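Local coordinates for vacuolar protein-sorting-associated protein 25 (Homo sapiens, PDB 3HTU), which forms part of the ESCRT-II complex, which is required for multivesicular body formation and for sorting endosomal cargo proteins into these bodies, at residues R5-W17 / E42-L56. Sequence-based numbering, arbitrary orientation.
Sequences RRPEEWGKLIYQW and EEFHGLDEATLLRAL
Asp48 OD2 accepts two hydrogen bonds from Thr51, whose CG2 touches Trp10 CD1: from N (2.9 Å), above the carboxylate plane, and from OG1 (2.8 Å), on the syn lone pair. Asp48 thereby N-caps helix 49-61. Across the contact the Trp10 indole is sandwiched. Leu47 CG makes a CH-pi contact over one face, 4.1 Å from the centroid of the Trp10 six-membered ring, while Arg5 CG lies over the opposite face. The backbone O of Glu43 meets the indole edge, 3.2 Å from Trp10 CZ3. Cutting Trp10 back to an alanine is likely to open a gap between Leu47, Thr51 and Phe44 and strip Leu47 of the ring face it rests on. Phe44 CG sits between its backbone N and carbonyl carbon (chi1 56°), which turns the ring toward Ile14 and Trp17 of helix 7-19. One face takes Ile14 CG1, 3.7 Å from the Phe44 ring centroid; the ring edge points at the face of Trp17 in an offset edge-to-face pair, planes at 74°. Arg5 NH2 and Glu43 OE1 make a long salt bridge, the guanidinium and carboxylate planes steeply inclined, and Leu13 methyls lie against the Glu43 carboxylate. Where the helices meet, Ala55 is a knob among Pro7, Trp10, Gly11 and Ile14, and Ala55 CA gives a C-H...O contact to Pro7 O at 3.2 Å. The small Ala55 and Gly11 probably permit this closeness: the axes of the two short helical segments approach to 7.5 Å and cross at -77°. Ile14 CD1 rests on Ala55 and on Leu52 CD1, 3.7 Å away, and Ile14 also touches Phe78 of strand 75-78. This near-perpendicular packing of helices 7-19 and 49-61, backed by a small antiparallel sheet, is part of the core of a winged-helix domain, here the C-terminal one of VPS25.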
loop_
_atom_site.group_PDB
_atom_site.type_symbol
_atom_site.label_atom_id
_atom_site.label_comp_id
_atom_site.label_asym_id
_atom_site.label_seq_id
_atom_site.Cartn_x
_atom_site.Cartn_y
_atom_site.Cartn_z
ATOM N N ARG A 5 -11.540 16.790 -1.217
ATOM C CA ARG A 5 -11.218 15.412 -1.693
ATOM C C ARG A 5 -12.340 14.408 -1.392
ATOM O O ARG A 5 -13.277 14.716 -0.645
ATOM C CB ARG A 5 -9.906 14.926 -1.071
ATOM C CG ARG A 5 -9.149 13.919 -1.923
ATOM C CD ARG A 5 -8.293 14.610 -2.978
ATOM N NE ARG A 5 -7.046 15.116 -2.415
ATOM C CZ ARG A 5 -6.081 15.702 -3.120
ATOM N NH1 ARG A 5 -6.209 15.873 -4.431
ATOM N NH2 ARG A 5 -4.982 16.124 -2.507
ATOM N N ARG A 6 -12.235 13.227 -2.004
ATOM C CA ARG A 6 -13.108 12.077 -1.747
ATOM C C ARG A 6 -12.284 10.774 -1.875
ATOM O O ARG A 6 -11.231 10.776 -2.513
ATOM C CB ARG A 6 -14.260 12.039 -2.757
ATOM C CG ARG A 6 -15.261 13.177 -2.672
ATOM C CD ARG A 6 -16.153 13.172 -3.897
ATOM N NE ARG A 6 -15.365 13.284 -5.124
ATOM C CZ ARG A 6 -15.743 12.835 -6.318
ATOM N NH1 ARG A 6 -16.914 12.224 -6.471
ATOM N NH2 ARG A 6 -14.936 12.991 -7.361
ATOM N N PRO A 7 -12.748 9.666 -1.258
ATOM C CA PRO A 7 -12.110 8.351 -1.474
ATOM C C PRO A 7 -11.909 7.946 -2.957
ATOM O O PRO A 7 -10.830 7.468 -3.310
ATOM C CB PRO A 7 -13.044 7.369 -0.746
ATOM C CG PRO A 7 -14.281 8.154 -0.408
ATOM C CD PRO A 7 -13.845 9.574 -0.278
ATOM N N GLU A 8 -12.921 8.146 -3.804
ATOM C CA GLU A 8 -12.779 7.926 -5.249
ATOM C C GLU A 8 -11.692 8.790 -5.907
ATOM O O GLU A 8 -11.012 8.332 -6.829
ATOM C CB GLU A 8 -14.114 8.101 -5.989
ATOM C CG GLU A 8 -14.863 9.398 -5.706
ATOM C CD GLU A 8 -16.008 9.227 -4.717
ATOM O OE1 GLU A 8 -15.904 8.367 -3.820
ATOM O OE2 GLU A 8 -17.024 9.957 -4.843
ATOM N N GLU A 9 -11.557 10.035 -5.447
ATOM C CA GLU A 9 -10.497 10.946 -5.891
ATOM C C GLU A 9 -9.122 10.464 -5.433
ATOM O O GLU A 9 -8.173 10.448 -6.222
ATOM C CB GLU A 9 -10.746 12.369 -5.372
ATOM C CG GLU A 9 -11.802 13.137 -6.145
ATOM C CD GLU A 9 -12.127 14.493 -5.534
ATOM O OE1 GLU A 9 -12.634 14.528 -4.393
ATOM O OE2 GLU A 9 -11.897 15.527 -6.208
ATOM N N TRP A 10 -9.019 10.078 -4.161
ATOM C CA TRP A 10 -7.816 9.438 -3.641
ATOM C C TRP A 10 -7.490 8.211 -4.503
ATOM O O TRP A 10 -6.330 7.957 -4.823
ATOM C CB TRP A 10 -7.996 9.031 -2.168
ATOM C CG TRP A 10 -7.849 10.170 -1.170
ATOM C CD1 TRP A 10 -8.780 10.589 -0.255
ATOM C CD2 TRP A 10 -6.705 11.014 -0.990
ATOM N NE1 TRP A 10 -8.285 11.640 0.480
ATOM C CE2 TRP A 10 -7.014 11.921 0.051
ATOM C CE3 TRP A 10 -5.443 11.086 -1.598
ATOM C CZ2 TRP A 10 -6.110 12.904 0.484
ATOM C CZ3 TRP A 10 -4.547 12.057 -1.169
ATOM C CH2 TRP A 10 -4.889 12.954 -0.133
ATOM N N GLY A 11 -8.535 7.470 -4.866
ATOM C CA GLY A 11 -8.433 6.300 -5.750
ATOM C C GLY A 11 -7.794 6.674 -7.070
ATOM O O GLY A 11 -6.814 6.051 -7.488
ATOM N N LYS A 12 -8.344 7.713 -7.707
ATOM C CA LYS A 12 -7.809 8.260 -8.957
ATOM C C LYS A 12 -6.319 8.611 -8.836
ATOM O O LYS A 12 -5.544 8.302 -9.724
ATOM C CB LYS A 12 -8.631 9.483 -9.399
ATOM C CG LYS A 12 -8.241 10.103 -10.752
ATOM C CD LYS A 12 -9.295 11.104 -11.223
ATOM C CE LYS A 12 -8.917 11.771 -12.543
ATOM N NZ LYS A 12 -8.988 10.852 -13.726
ATOM N N LEU A 13 -5.929 9.240 -7.727
ATOM C CA LEU A 13 -4.533 9.621 -7.500
ATOM C C LEU A 13 -3.588 8.446 -7.280
ATOM O O LEU A 13 -2.459 8.444 -7.794
ATOM C CB LEU A 13 -4.409 10.594 -6.316
ATOM C CG LEU A 13 -4.887 12.042 -6.479
ATOM C CD1 LEU A 13 -4.855 12.756 -5.127
ATOM C CD2 LEU A 13 -4.056 12.815 -7.506
ATOM N N ILE A 14 -4.031 7.456 -6.507
ATOM C CA ILE A 14 -3.191 6.301 -6.230
ATOM C C ILE A 14 -2.956 5.519 -7.519
ATOM O O ILE A 14 -1.845 5.084 -7.802
ATOM C CB ILE A 14 -3.806 5.370 -5.147
ATOM C CG1 ILE A 14 -3.806 6.053 -3.776
ATOM C CG2 ILE A 14 -3.033 4.041 -5.058
ATOM C CD1 ILE A 14 -4.922 5.572 -2.863
ATOM N N TYR A 15 -4.021 5.343 -8.289
ATOM C CA TYR A 15 -3.967 4.480 -9.464
ATOM C C TYR A 15 -3.121 5.121 -10.556
ATOM O O TYR A 15 -2.434 4.433 -11.305
ATOM C CB TYR A 15 -5.372 4.164 -9.970
ATOM C CG TYR A 15 -5.368 3.158 -11.091
ATOM C CD1 TYR A 15 -5.284 1.793 -10.824
ATOM C CD2 TYR A 15 -5.414 3.567 -12.413
ATOM C CE1 TYR A 15 -5.248 0.871 -11.842
ATOM C CE2 TYR A 15 -5.387 2.643 -13.448
ATOM C CZ TYR A 15 -5.313 1.295 -13.153
ATOM O OH TYR A 15 -5.289 0.361 -14.164
ATOM N N GLN A 16 -3.192 6.449 -10.628
ATOM C CA GLN A 16 -2.319 7.257 -11.457
ATOM C C GLN A 16 -0.848 6.972 -11.120
ATOM O O GLN A 16 -0.034 6.820 -12.020
ATOM C CB GLN A 16 -2.647 8.729 -11.209
ATOM C CG GLN A 16 -2.863 9.578 -12.436
ATOM C CD GLN A 16 -3.477 10.940 -12.101
ATOM O OE1 GLN A 16 -4.426 11.383 -12.754
ATOM N NE2 GLN A 16 -2.939 11.607 -11.082
ATOM N N TRP A 17 -0.515 6.891 -9.826
ATOM C CA TRP A 17 0.876 6.697 -9.397
ATOM C C TRP A 17 1.402 5.287 -9.688
ATOM O O TRP A 17 2.571 5.114 -10.049
ATOM C CB TRP A 17 1.070 7.029 -7.901
ATOM C CG TRP A 17 2.465 6.746 -7.471
ATOM C CD1 TRP A 17 3.547 7.565 -7.624
ATOM C CD2 TRP A 17 2.964 5.524 -6.899
ATOM N NE1 TRP A 17 4.680 6.944 -7.160
ATOM C CE2 TRP A 17 4.353 5.691 -6.708
ATOM C CE3 TRP A 17 2.368 4.312 -6.517
ATOM C CZ2 TRP A 17 5.161 4.695 -6.150
ATOM C CZ3 TRP A 17 3.171 3.320 -5.956
ATOM C CH2 TRP A 17 4.553 3.519 -5.780
ATOM N N GLU A 42 4.360 11.686 -2.862
ATOM C CA GLU A 42 3.002 11.685 -3.418
ATOM C C GLU A 42 1.948 12.279 -2.487
ATOM O O GLU A 42 2.104 12.271 -1.260
ATOM C CB GLU A 42 2.595 10.274 -3.863
ATOM C CG GLU A 42 2.311 10.139 -5.361
ATOM C CD GLU A 42 3.457 10.600 -6.255
ATOM O OE1 GLU A 42 3.225 10.704 -7.483
ATOM O OE2 GLU A 42 4.581 10.853 -5.751
ATOM N N GLU A 43 0.865 12.763 -3.091
ATOM C CA GLU A 43 -0.242 13.396 -2.364
ATOM C C GLU A 43 -0.921 12.472 -1.347
ATOM O O GLU A 43 -1.535 12.954 -0.383
ATOM C CB GLU A 43 -1.269 13.967 -3.353
ATOM C CG GLU A 43 -0.667 14.944 -4.394
ATOM C CD GLU A 43 -1.600 15.246 -5.560
ATOM O OE1 GLU A 43 -2.596 15.975 -5.360
ATOM O OE2 GLU A 43 -1.326 14.768 -6.683
ATOM N N PHE A 44 -0.791 11.157 -1.548
ATOM C CA PHE A 44 -1.409 10.168 -0.657
ATOM C C PHE A 44 -0.492 9.597 0.433
ATOM O O PHE A 44 -0.925 8.771 1.235
ATOM C CB PHE A 44 -2.121 9.047 -1.449
ATOM C CG PHE A 44 -1.245 8.327 -2.443
ATOM C CD1 PHE A 44 -0.454 7.254 -2.049
ATOM C CD2 PHE A 44 -1.248 8.699 -3.778
ATOM C CE1 PHE A 44 0.336 6.574 -2.970
ATOM C CE2 PHE A 44 -0.458 8.034 -4.708
ATOM C CZ PHE A 44 0.343 6.970 -4.301
ATOM N N HIS A 45 0.761 10.043 0.494
ATOM C CA HIS A 45 1.606 9.636 1.607
ATOM C C HIS A 45 0.982 10.167 2.899
ATOM O O HIS A 45 0.336 11.205 2.887
ATOM C CB HIS A 45 3.034 10.139 1.433
ATOM C CG HIS A 45 4.063 9.232 2.028
ATOM N ND1 HIS A 45 4.529 9.380 3.317
ATOM C CD2 HIS A 45 4.704 8.154 1.516
ATOM C CE1 HIS A 45 5.423 8.440 3.568
ATOM N NE2 HIS A 45 5.548 7.681 2.490
ATOM N N GLY A 46 1.126 9.430 3.994
ATOM C CA GLY A 46 0.501 9.826 5.256
ATOM C C GLY A 46 -1.010 9.633 5.332
ATOM O O GLY A 46 -1.584 9.721 6.419
ATOM N N LEU A 47 -1.661 9.372 4.196
ATOM C CA LEU A 47 -3.098 9.051 4.177
ATOM C C LEU A 47 -3.384 7.945 5.186
ATOM O O LEU A 47 -2.646 6.962 5.238
ATOM C CB LEU A 47 -3.536 8.588 2.785
ATOM C CG LEU A 47 -4.870 9.003 2.143
ATOM C CD1 LEU A 47 -5.459 7.844 1.341
ATOM C CD2 LEU A 47 -5.890 9.544 3.134
ATOM N N ASP A 48 -4.434 8.121 5.991
ATOM C CA ASP A 48 -4.824 7.152 7.014
ATOM C C ASP A 48 -5.318 5.833 6.371
ATOM O O ASP A 48 -5.836 5.860 5.256
ATOM C CB ASP A 48 -5.908 7.754 7.932
ATOM C CG ASP A 48 -7.177 8.155 7.174
ATOM O OD1 ASP A 48 -7.157 9.159 6.430
ATOM O OD2 ASP A 48 -8.213 7.465 7.326
ATOM N N GLU A 49 -5.163 4.702 7.071
ATOM C CA GLU A 49 -5.567 3.396 6.521
ATOM C C GLU A 49 -7.044 3.379 6.170
ATOM O O GLU A 49 -7.436 2.821 5.135
ATOM C CB GLU A 49 -5.264 2.216 7.471
ATOM C CG GLU A 49 -5.075 0.849 6.732
ATOM C CD GLU A 49 -5.884 -0.324 7.316
ATOM O OE1 GLU A 49 -5.502 -1.490 7.051
ATOM O OE2 GLU A 49 -6.905 -0.102 8.025
ATOM N N ALA A 50 -7.859 3.979 7.032
ATOM C CA ALA A 50 -9.314 3.950 6.864
ATOM C C ALA A 50 -9.751 4.554 5.533
ATOM O O ALA A 50 -10.572 3.977 4.827
ATOM C CB ALA A 50 -10.006 4.644 8.026
ATOM N N THR A 51 -9.187 5.709 5.195
ATOM C CA THR A 51 -9.526 6.419 3.974
ATOM C C THR A 51 -8.884 5.732 2.760
ATOM O O THR A 51 -9.486 5.683 1.695
ATOM C CB THR A 51 -9.091 7.899 4.052
ATOM O OG1 THR A 51 -9.716 8.532 5.185
ATOM C CG2 THR A 51 -9.488 8.651 2.784
ATOM N N LEU A 52 -7.673 5.205 2.947
ATOM C CA LEU A 52 -6.970 4.427 1.938
ATOM C C LEU A 52 -7.776 3.202 1.519
ATOM O O LEU A 52 -7.865 2.900 0.336
ATOM C CB LEU A 52 -5.598 3.987 2.466
ATOM C CG LEU A 52 -4.790 3.034 1.591
ATOM C CD1 LEU A 52 -4.277 3.777 0.365
ATOM C CD2 LEU A 52 -3.639 2.383 2.380
ATOM N N LEU A 53 -8.337 2.485 2.487
ATOM C CA LEU A 53 -9.199 1.349 2.164
ATOM C C LEU A 53 -10.447 1.718 1.360
ATOM O O LEU A 53 -10.841 0.976 0.457
ATOM C CB LEU A 53 -9.575 0.553 3.407
ATOM C CG LEU A 53 -8.594 -0.587 3.678
ATOM C CD1 LEU A 53 -8.797 -1.116 5.073
ATOM C CD2 LEU A 53 -8.673 -1.708 2.610
ATOM N N ARG A 54 -11.073 2.849 1.689
ATOM C CA ARG A 54 -12.221 3.322 0.920
ATOM C C ARG A 54 -11.819 3.767 -0.506
ATOM O O ARG A 54 -12.602 3.631 -1.447
ATOM C CB ARG A 54 -12.974 4.437 1.659
ATOM C CG ARG A 54 -13.385 4.112 3.115
ATOM C CD ARG A 54 -14.738 3.398 3.251
ATOM N NE ARG A 54 -15.235 3.501 4.636
ATOM C CZ ARG A 54 -16.377 2.988 5.096
ATOM N NH1 ARG A 54 -17.199 2.307 4.295
ATOM N NH2 ARG A 54 -16.705 3.160 6.373
ATOM N N ALA A 55 -10.609 4.310 -0.649
ATOM C CA ALA A 55 -10.064 4.652 -1.956
ATOM C C ALA A 55 -9.900 3.369 -2.775
ATOM O O ALA A 55 -10.295 3.315 -3.941
ATOM C CB ALA A 55 -8.724 5.352 -1.821
ATOM N N LEU A 56 -9.328 2.356 -2.137
ATOM C CA LEU A 56 -9.051 1.072 -2.771
ATOM C C LEU A 56 -10.324 0.301 -3.115
ATOM O O LEU A 56 -10.359 -0.425 -4.111
ATOM C CB LEU A 56 -8.164 0.231 -1.856
ATOM C CG LEU A 56 -6.638 0.214 -2.045
ATOM C CD1 LEU A 56 -6.076 1.319 -2.910
ATOM C CD2 LEU A 56 -5.936 0.173 -0.754
#